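Side-chain contacts in glucose-6-phosphate isomerase (PDB 6OTU), which catalyses the reversible isomerisation of glucose-6-phosphate to fructose-6-phosphate: residues A[418-422]-A[423-427]; A[463-466]-A[467-470]; A[474-477]-A[478-482]; A[301-304]-A[305-308]. One frame throughout, in Å; residues are numbered along the deposited sequence.

Interaction 1 (A[418-422]-A[423-427]); sequences SGSSS and SQKLF. With ACT (acetate ion), chain D.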
loop_
_atom_site.group_PDB
_atom_site.type_symbol
_atom_site.label_atom_id
_atom_site.label_comp_id
_atom_site.label_asym_id
_atom_site.label_seq_id
_atom_site.Cartn_x
_atom_site.Cartn_y
_atom_site.Cartn_z
ATOM N N SER A 418 30.606 -3.395 -11.770
ATOM C CA SER A 418 31.495 -2.595 -10.922
ATOM C C SER A 418 31.889 -3.317 -9.632
ATOM O O SER A 418 32.017 -2.704 -8.570
ATOM C CB SER A 418 30.887 -1.227 -10.615
ATOM O OG SER A 418 30.295 -0.672 -11.779
ATOM N N GLY A 419 32.120 -4.624 -9.728
ATOM C CA GLY A 419 32.616 -5.393 -8.606
ATOM C C GLY A 419 31.570 -5.986 -7.680
ATOM O O GLY A 419 31.944 -6.618 -6.684
ATOM N N SER A 420 30.275 -5.814 -7.956
ATOM C CA SER A 420 29.286 -6.420 -7.074
ATOM C C SER A 420 28.068 -6.895 -7.860
ATOM O O SER A 420 27.757 -6.386 -8.945
ATOM C CB SER A 420 28.853 -5.458 -5.962
ATOM O OG SER A 420 28.123 -4.362 -6.490
ATOM N N SER A 421 27.391 -7.890 -7.298
ATOM C CA SER A 421 26.129 -8.349 -7.841
ATOM C C SER A 421 25.003 -7.421 -7.398
ATOM O O SER A 421 25.126 -6.662 -6.431
ATOM C CB SER A 421 25.840 -9.771 -7.383
ATOM O OG SER A 421 25.296 -9.758 -6.074
ATOM N N SER A 422 23.883 -7.506 -8.121
ATOM C CA SER A 422 22.711 -6.703 -7.792
ATOM C C SER A 422 22.053 -7.156 -6.489
ATOM O O SER A 422 21.518 -6.323 -5.752
ATOM C CB SER A 422 21.713 -6.750 -8.952
ATOM O OG SER A 422 22.104 -5.860 -9.992
ATOM N N SER A 423 22.079 -8.454 -6.175
ATOM C CA SER A 423 21.667 -8.873 -4.839
ATOM C C SER A 423 22.435 -8.103 -3.765
ATOM O O SER A 423 21.841 -7.629 -2.786
ATOM C CB SER A 423 21.859 -10.383 -4.665
ATOM O OG SER A 423 20.895 -11.116 -5.409
ATOM N N GLN A 424 23.752 -7.936 -3.952
ATOM C CA GLN A 424 24.552 -7.171 -2.997
ATOM C C GLN A 424 24.159 -5.696 -2.997
ATOM O O GLN A 424 23.965 -5.098 -1.936
ATOM C CB GLN A 424 26.046 -7.338 -3.298
ATOM C CG GLN A 424 26.510 -8.787 -3.214
ATOM C CD GLN A 424 27.939 -8.995 -3.718
ATOM O OE1 GLN A 424 28.350 -8.452 -4.749
ATOM N NE2 GLN A 424 28.700 -9.789 -2.984
ATOM N N LYS A 425 24.029 -5.090 -4.176
ATOM C CA LYS A 425 23.581 -3.701 -4.227
ATOM C C LYS A 425 22.233 -3.520 -3.526
ATOM O O LYS A 425 22.032 -2.544 -2.797
ATOM C CB LYS A 425 23.506 -3.233 -5.679
ATOM C CG LYS A 425 24.849 -3.210 -6.411
ATOM C CD LYS A 425 24.659 -2.743 -7.848
ATOM C CE LYS A 425 25.980 -2.617 -8.578
ATOM N NZ LYS A 425 26.527 -3.946 -8.923
ATOM N N LEU A 426 21.315 -4.474 -3.709
ATOM C CA LEU A 426 20.026 -4.437 -3.026
ATOM C C LEU A 426 20.183 -4.389 -1.505
ATOM O O LEU A 426 19.601 -3.526 -0.834
ATOM C CB LEU A 426 19.200 -5.650 -3.442
ATOM C CG LEU A 426 17.819 -5.748 -2.815
ATOM C CD1 LEU A 426 16.950 -4.621 -3.348
ATOM C CD2 LEU A 426 17.205 -7.126 -3.097
ATOM N N PHE A 427 20.963 -5.312 -0.937
ATOM C CA PHE A 427 21.126 -5.327 0.514
ATOM C C PHE A 427 21.840 -4.073 1.012
ATOM O O PHE A 427 21.444 -3.490 2.033
ATOM C CB PHE A 427 21.890 -6.573 0.954
ATOM C CG PHE A 427 21.845 -6.792 2.429
ATOM C CD1 PHE A 427 20.629 -6.979 3.071
ATOM C CD2 PHE A 427 23.001 -6.790 3.182
ATOM C CE1 PHE A 427 20.571 -7.169 4.435
ATOM C CE2 PHE A 427 22.943 -6.979 4.543
ATOM C CZ PHE A 427 21.721 -7.166 5.167
HETATM C C ACT D . 26.970 0.037 -13.614
HETATM O O ACT D . 28.070 -0.366 -13.122
HETATM O OXT ACT D . 25.994 0.570 -13.018
HETATM C CH3 ACT D . 26.774 -0.145 -15.169
HETATM O O HOH W 1 25.091 -5.604 -10.469
#
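Gln424 reaches back to Ser421, and the two clasp each other in a capping box at the start of helix 422-439. The carboxamide of Gln424 presents OE1 to the backbone N of Ser421 at 2.8 Å, with the donor tilted 26° from the carbonyl plane. In return Ser421 OG, set between its own N and carbonyl carbon (chi1 81°), accepts from Gln424 N at 3.2 Å, and the CG methylene of Gln424 passes close to that hydroxyl. Serine suits the N-cap because its short side chain lets the hydroxyl reach the amide three residues on, while glutamine has the length to return the bond.

Lys425 reaches back to Ser420: its chain, extended to CE and bent at the end (chi4 74°), brings NZ onto Ser420 OG at 2.9 Å. The ammonium also donates to a water, 2.7 Å from NZ, that is hydrogen-bonded to Ser422 OG, and to the carbonyl oxygen of Leu417. Asp414 receives Ser422 N, and Met511 of the second subunit packs on Ser420 and Gln424. Side-chain oxygens thus take the amides of Ser422 and Gln424 in the first turn, and the buried lysine charge is probably eased by the oxygens round it.

Interaction 2 (A[463-466]-A[467-470]); sequences QLSP and RIAG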
loop_
_atom_site.group_PDB
_atom_site.type_symbol
_atom_site.label_atom_id
_atom_site.label_comp_id
_atom_site.label_asym_id
_atom_site.label_seq_id
_atom_site.Cartn_x
_atom_site.Cartn_y
_atom_site.Cartn_z
ATOM N N GLN A 463 17.937 -16.334 2.446
ATOM C CA GLN A 463 17.215 -16.391 1.189
ATOM C C GLN A 463 15.756 -16.636 1.523
ATOM O O GLN A 463 15.446 -17.366 2.465
ATOM C CB GLN A 463 17.788 -17.493 0.280
ATOM C CG GLN A 463 17.164 -17.646 -1.091
ATOM C CD GLN A 463 17.580 -18.941 -1.787
ATOM O OE1 GLN A 463 17.436 -20.027 -1.229
ATOM N NE2 GLN A 463 18.103 -18.828 -3.004
ATOM N N LEU A 464 14.876 -15.969 0.790
ATOM C CA LEU A 464 13.454 -16.216 0.920
ATOM C C LEU A 464 13.147 -17.613 0.396
ATOM O O LEU A 464 13.620 -18.007 -0.672
ATOM C CB LEU A 464 12.658 -15.146 0.160
ATOM C CG LEU A 464 11.123 -15.167 0.225
ATOM C CD1 LEU A 464 10.615 -15.210 1.665
ATOM C CD2 LEU A 464 10.524 -13.982 -0.517
ATOM N N SER A 465 12.371 -18.365 1.159
ATOM C CA SER A 465 12.057 -19.749 0.836
ATOM C C SER A 465 10.687 -20.058 1.420
ATOM O O SER A 465 10.122 -19.243 2.158
ATOM C CB SER A 465 13.114 -20.695 1.408
ATOM O OG SER A 465 13.100 -20.622 2.828
ATOM N N PRO A 466 10.113 -21.219 1.083
ATOM C CA PRO A 466 8.880 -21.627 1.788
ATOM C C PRO A 466 9.028 -21.598 3.301
ATOM O O PRO A 466 8.175 -21.036 3.995
ATOM C CB PRO A 466 8.629 -23.048 1.256
ATOM C CG PRO A 466 9.197 -23.019 -0.122
ATOM C CD PRO A 466 10.390 -22.074 -0.084
ATOM N N ARG A 467 10.105 -22.179 3.832
ATOM C CA ARG A 467 10.299 -22.212 5.280
ATOM C C ARG A 467 10.393 -20.802 5.856
ATOM O O ARG A 467 9.691 -20.459 6.818
ATOM C CB ARG A 467 11.558 -23.012 5.621
ATOM C CG ARG A 467 11.809 -23.081 7.108
ATOM C CD ARG A 467 12.893 -24.070 7.496
ATOM N NE ARG A 467 13.044 -24.085 8.951
ATOM C CZ ARG A 467 12.629 -25.071 9.742
ATOM N NH1 ARG A 467 12.048 -26.155 9.225
ATOM N NH2 ARG A 467 12.812 -24.982 11.056
ATOM N N ILE A 468 11.240 -19.960 5.248
ATOM C CA ILE A 468 11.443 -18.600 5.735
ATOM C C ILE A 468 10.160 -17.778 5.602
ATOM O O ILE A 468 9.836 -16.969 6.482
ATOM C CB ILE A 468 12.628 -17.945 4.997
ATOM C CG1 ILE A 468 13.945 -18.614 5.393
ATOM C CG2 ILE A 468 12.680 -16.447 5.282
ATOM C CD1 ILE A 468 14.360 -18.363 6.839
ATOM N N ALA A 469 9.414 -17.963 4.505
ATOM C CA ALA A 469 8.104 -17.326 4.387
ATOM C C ALA A 469 7.202 -17.704 5.555
ATOM O O ALA A 469 6.532 -16.841 6.136
ATOM C CB ALA A 469 7.433 -17.708 3.065
ATOM N N GLY A 470 7.187 -18.987 5.923
ATOM C CA GLY A 470 6.391 -19.411 7.065
ATOM C C GLY A 470 6.866 -18.811 8.376
ATOM O O GLY A 470 6.057 -18.431 9.222
#
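With chi1 at 64°, Ser465 holds OG between its own N and carbonyl carbon, facing the first turn of helix 466-487, where Ile468 N donates to it. Ile468 turns CG1 beside its backbone N (chi1 -68°), which lays that branch against the same hydroxyl and leaves CG2 on the side of Leu464.

The capping bond from Ile468 N to Ser465 OG is 3.1 Å long and nearly straight, at 168° on the hydrogen. Ile468 CG1 lies 3.4 Å from Ser465 OG and 3.5 Å from Gln463 O, so this branch rests against both the capping hydroxyl and a carbonyl of the preceding loop. Leu464 sends CD1 towards the first turn of the helix, where it meets Ile468 CG2 and Ala469 CB, each 4.3 Å from CD1: a loose apolar contact. Ala469, small enough to sit against the backbone, brings its CB to 3.2 Å from Ser465 O, and its N donates to that oxygen. Pro466 suits the first helical position, where an amide hydrogen is not needed for the helix's own bonding and the ring fixes phi. Its ring packs on Met171 of helix 162-172 and Glu292 of helix 287-303. A serine hydroxyl therefore satisfies an amide that has no helical carbonyl before it, beside an apolar cluster in which Leu464 and Ile468 meet Phe406 of strand 401-406.

Interaction 3 (A[474-477]-A[478-482]); sequences AFYE and HKFAF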
loop_
_atom_site.group_PDB
_atom_site.type_symbol
_atom_site.label_atom_id
_atom_site.label_comp_id
_atom_site.label_asym_id
_atom_site.label_seq_id
_atom_site.Cartn_x
_atom_site.Cartn_y
_atom_site.Cartn_z
ATOM N N ALA A 474 4.641 -16.230 10.762
ATOM C CA ALA A 474 4.380 -16.477 12.176
ATOM C C ALA A 474 5.000 -15.388 13.046
ATOM O O ALA A 474 4.430 -15.006 14.076
ATOM C CB ALA A 474 4.912 -17.865 12.589
ATOM N N PHE A 475 6.161 -14.882 12.636
ATOM C CA PHE A 475 6.811 -13.783 13.333
ATOM C C PHE A 475 5.869 -12.611 13.547
ATOM O O PHE A 475 5.755 -12.086 14.657
ATOM C CB PHE A 475 8.023 -13.341 12.532
ATOM C CG PHE A 475 8.647 -12.093 13.028
ATOM C CD1 PHE A 475 9.437 -12.106 14.170
ATOM C CD2 PHE A 475 8.492 -10.902 12.330
ATOM C CE1 PHE A 475 10.051 -10.939 14.627
ATOM C CE2 PHE A 475 9.096 -9.732 12.777
ATOM C CZ PHE A 475 9.885 -9.751 13.919
ATOM N N TYR A 476 5.195 -12.176 12.478
ATOM C CA TYR A 476 4.332 -11.010 12.579
ATOM C C TYR A 476 3.032 -11.351 13.293
ATOM O O TYR A 476 2.502 -10.524 14.044
ATOM C CB TYR A 476 4.070 -10.425 11.186
ATOM C CG TYR A 476 5.103 -9.388 10.799
ATOM C CD1 TYR A 476 5.057 -8.114 11.349
ATOM C CD2 TYR A 476 6.155 -9.695 9.921
ATOM C CE1 TYR A 476 6.007 -7.161 11.023
ATOM C CE2 TYR A 476 7.116 -8.748 9.594
ATOM C CZ TYR A 476 7.033 -7.476 10.148
ATOM O OH TYR A 476 7.953 -6.492 9.840
ATOM N N GLU A 477 2.510 -12.564 13.087
ATOM C CA GLU A 477 1.340 -12.993 13.851
ATOM C C GLU A 477 1.603 -12.860 15.344
ATOM O O GLU A 477 0.779 -12.316 16.081
ATOM C CB GLU A 477 0.951 -14.434 13.494
ATOM C CG GLU A 477 0.442 -14.577 12.060
ATOM C CD GLU A 477 -0.009 -15.986 11.713
ATOM O OE1 GLU A 477 0.267 -16.933 12.498
ATOM O OE2 GLU A 477 -0.663 -16.143 10.654
ATOM N N HIS A 478 2.777 -13.299 15.802
ATOM C CA HIS A 478 3.066 -13.229 17.231
ATOM C C HIS A 478 3.455 -11.827 17.690
ATOM O O HIS A 478 3.117 -11.444 18.819
ATOM C CB HIS A 478 4.145 -14.251 17.578
ATOM C CG HIS A 478 3.673 -15.645 17.358
ATOM N ND1 HIS A 478 2.375 -16.019 17.631
ATOM C CD2 HIS A 478 4.279 -16.731 16.829
ATOM C CE1 HIS A 478 2.214 -17.291 17.313
ATOM N NE2 HIS A 478 3.354 -17.747 16.829
ATOM N N LYS A 479 4.143 -11.052 16.843
ATOM C CA LYS A 479 4.365 -9.641 17.144
ATOM C C LYS A 479 3.058 -8.947 17.504
ATOM O O LYS A 479 2.960 -8.279 18.537
ATOM C CB LYS A 479 5.015 -8.918 15.959
ATOM C CG LYS A 479 5.072 -7.414 16.201
ATOM C CD LYS A 479 5.433 -6.616 14.975
ATOM C CE LYS A 479 5.734 -5.180 15.369
ATOM N NZ LYS A 479 5.753 -4.302 14.183
ATOM N N PHE A 480 2.041 -9.095 16.656
ATOM C CA PHE A 480 0.784 -8.390 16.892
ATOM C C PHE A 480 0.061 -8.954 18.111
ATOM O O PHE A 480 -0.540 -8.199 18.887
ATOM C CB PHE A 480 -0.086 -8.462 15.636
ATOM C CG PHE A 480 0.557 -7.824 14.428
ATOM C CD1 PHE A 480 1.176 -6.588 14.528
ATOM C CD2 PHE A 480 0.552 -8.459 13.198
ATOM C CE1 PHE A 480 1.784 -5.994 13.414
ATOM C CE2 PHE A 480 1.154 -7.867 12.080
ATOM C CZ PHE A 480 1.763 -6.643 12.189
ATOM N N ALA A 481 0.131 -10.276 18.306
ATOM C CA ALA A 481 -0.442 -10.892 19.500
ATOM C C ALA A 481 0.222 -10.370 20.768
ATOM O O ALA A 481 -0.455 -10.080 21.762
ATOM C CB ALA A 481 -0.312 -12.420 19.422
ATOM N N PHE A 482 1.556 -10.264 20.761
ATOM C CA PHE A 482 2.246 -9.759 21.939
ATOM C C PHE A 482 1.852 -8.308 22.204
ATOM O O PHE A 482 1.653 -7.916 23.359
ATOM C CB PHE A 482 3.761 -9.902 21.782
ATOM C CG PHE A 482 4.313 -11.269 22.170
ATOM C CD1 PHE A 482 3.985 -11.856 23.384
ATOM C CD2 PHE A 482 5.192 -11.944 21.321
ATOM C CE1 PHE A 482 4.500 -13.097 23.747
ATOM C CE2 PHE A 482 5.714 -13.188 21.680
ATOM C CZ PHE A 482 5.369 -13.762 22.893
HETATM O O HOH W 2 -0.289 -14.907 17.015
#
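The middle of helix 466-487, a long helix buried in this part, brings Tyr476, Lys479 and Phe480 together along one side, with His478 on another. It runs near the active site but not in it: the side chain of Phe480 is about 9 Å from that of Glu355, and that of Glu477 about 10 Å from bound glucose-6-phosphate. The Tyr476 and Phe480 rings, one turn apart, meet obliquely, their planes at 37° and centroids 5.8 Å apart, with Tyr476 CD1 3.7 Å from Phe480 CZ. Phe480 swings CG beside its own N (chi1 -61°), which directs the ring back over the preceding turn and sets CD2 3.0 Å from Tyr476 O, a tight approach.

Lys479 lies alongside Tyr476, its extended chain, with CG opposite the backbone N (chi1 172°), passing the ring with CD 3.9 Å from Tyr476 CD1. Both polar ends meet Glu402: the phenol OH by a hydrogen bond, the ammonium by a salt bridge. Phe475 CD2 sits over one face of the Tyr476 ring, near its rim.

His478 leans back on Ala474 O, 3.3 Å from its CD2. A water 3.0 Å from His478 ND1 also bonds weakly to Glu477 O, and NE2 is hydrogen-bonded to Asp301. Glu477 OE1 forms a salt bridge with Arg112. Lys479 and Glu477 suit burial because methylenes do the packing while the charge is paired, probably offsetting its desolvation.

Interaction 4 (A[301-304]-A[305-308]); sequences DAHA and LTPK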
loop_
_atom_site.group_PDB
_atom_site.type_symbol
_atom_site.label_atom_id
_atom_site.label_comp_id
_atom_site.label_asym_id
_atom_site.label_seq_id
_atom_site.Cartn_x
_atom_site.Cartn_y
_atom_site.Cartn_z
ATOM N N ASP A 301 6.488 -20.352 16.274
ATOM C CA ASP A 301 5.590 -20.642 17.392
ATOM C C ASP A 301 6.365 -21.132 18.610
ATOM O O ASP A 301 6.132 -20.675 19.733
ATOM C CB ASP A 301 4.549 -21.692 16.997
ATOM C CG ASP A 301 3.638 -21.236 15.861
ATOM O OD1 ASP A 301 3.632 -20.028 15.529
ATOM O OD2 ASP A 301 2.948 -22.107 15.287
ATOM N N ALA A 302 7.284 -22.080 18.412
ATOM C CA ALA A 302 8.042 -22.576 19.554
ATOM C C ALA A 302 8.998 -21.511 20.082
ATOM O O ALA A 302 9.161 -21.360 21.298
ATOM C CB ALA A 302 8.796 -23.849 19.173
ATOM N N HIS A 303 9.608 -20.741 19.180
ATOM C CA HIS A 303 10.601 -19.753 19.589
ATOM C C HIS A 303 9.970 -18.602 20.364
ATOM O O HIS A 303 10.632 -18.007 21.226
ATOM C CB HIS A 303 11.348 -19.245 18.354
ATOM C CG HIS A 303 12.110 -17.970 18.574
ATOM N ND1 HIS A 303 13.367 -17.937 19.138
ATOM C CD2 HIS A 303 11.799 -16.687 18.272
ATOM C CE1 HIS A 303 13.787 -16.685 19.193
ATOM N NE2 HIS A 303 12.851 -15.907 18.679
ATOM N N ALA A 304 8.692 -18.288 20.088
ATOM C CA ALA A 304 8.001 -17.159 20.713
ATOM C C ALA A 304 7.720 -17.361 22.201
ATOM O O ALA A 304 7.250 -16.413 22.849
ATOM C CB ALA A 304 6.681 -16.877 19.996
ATOM N N LEU A 305 7.976 -18.561 22.745
ATOM C CA LEU A 305 7.873 -18.838 24.173
ATOM C C LEU A 305 9.149 -18.506 24.941
ATOM O O LEU A 305 9.203 -18.735 26.159
ATOM C CB LEU A 305 7.528 -20.318 24.421
ATOM C CG LEU A 305 6.130 -20.873 24.133
ATOM C CD1 LEU A 305 5.026 -19.887 24.517
ATOM C CD2 LEU A 305 6.009 -21.285 22.686
ATOM N N THR A 306 10.171 -18.003 24.258
ATOM C CA THR A 306 11.431 -17.653 24.899
ATOM C C THR A 306 11.230 -16.469 25.840
ATOM O O THR A 306 10.822 -15.396 25.394
ATOM C CB THR A 306 12.480 -17.326 23.837
ATOM O OG1 THR A 306 12.668 -18.469 22.991
ATOM C CG2 THR A 306 13.813 -16.919 24.477
ATOM N N PRO A 307 11.535 -16.607 27.129
ATOM C CA PRO A 307 11.106 -15.577 28.092
ATOM C C PRO A 307 11.896 -14.280 28.040
ATOM O O PRO A 307 11.312 -13.232 28.335
ATOM C CB PRO A 307 11.272 -16.272 29.448
ATOM C CG PRO A 307 11.487 -17.728 29.131
ATOM C CD PRO A 307 12.087 -17.802 27.782
ATOM N N LYS A 308 13.190 -14.303 27.710
ATOM C CA LYS A 308 13.965 -13.065 27.618
ATOM C C LYS A 308 13.611 -12.335 26.324
ATOM O O LYS A 308 13.815 -12.871 25.225
ATOM C CB LYS A 308 15.470 -13.342 27.692
#
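Helix 287-303 gives way here to a type I beta turn from His303 to Thr306, after which the chain leaves as a loop. Thr306 N donates to His303 O at 3.1 Å, closing the turn from well above the carbonyl plane, 47° out of it. A weak bond of 3.4 Å, from Leu305 N to Ala302 O, also spans the junction.

Thr306 adds a second grip on the same carbonyl. Its OG1 lies beside its own N (chi1 -60°), and from there the hydroxyl donates to His303 O at 2.7 Å, tilted only 18° from the carbonyl plane. One oxygen thus takes both the amide and the hydroxyl of a single residue; threonine suits the place because its OG1 can reach the same carbonyl as the amide. The His303 ring crosses Thr306 at a slant, ND1 lying 4.0 Å from OG1, and its NE2 accepts from Leu313 N at the next helix.

Leu305 folds back over the last helical turn, bringing CD2 to 3.0 Å from Asp301 O and 3.4 Å from Ala302 O. Beyond these carbonyls it packs on Met84, Glu85 and Gln88 of helix 80-89. Ala304 is small enough to pack against Pro314 and His478, and its carbonyl, like that of Thr306, receives Asn312 ND2. The type I turn, its His303 carbonyl accepting two hydrogen bonds, ends the helix and leads the chain towards helix 313-327.

How the interactions relate
Along the chain interaction 4 comes first, followed by interactions 1, 2 and 3. Interactions 2 and 3 share helix 466-487, the former at its start and the latter about 17 Å further on between centres. Interaction 4, at the end of helix 287-303, lies about 11 Å from interaction 3 between centres and touches it through the histidine-aspartate link and the packing of Phe482 on Ala304. Interactions 3 and 4 thus join helices 466-487 and 287-303, and Pro466 and Arg467 of interaction 2 also pack on helix 287-303. Interaction 1 stands apart, its centre about 32 Å from that of interaction 3, at the start of helix 422-439. It borders the second subunit, while the other three have no contact with it.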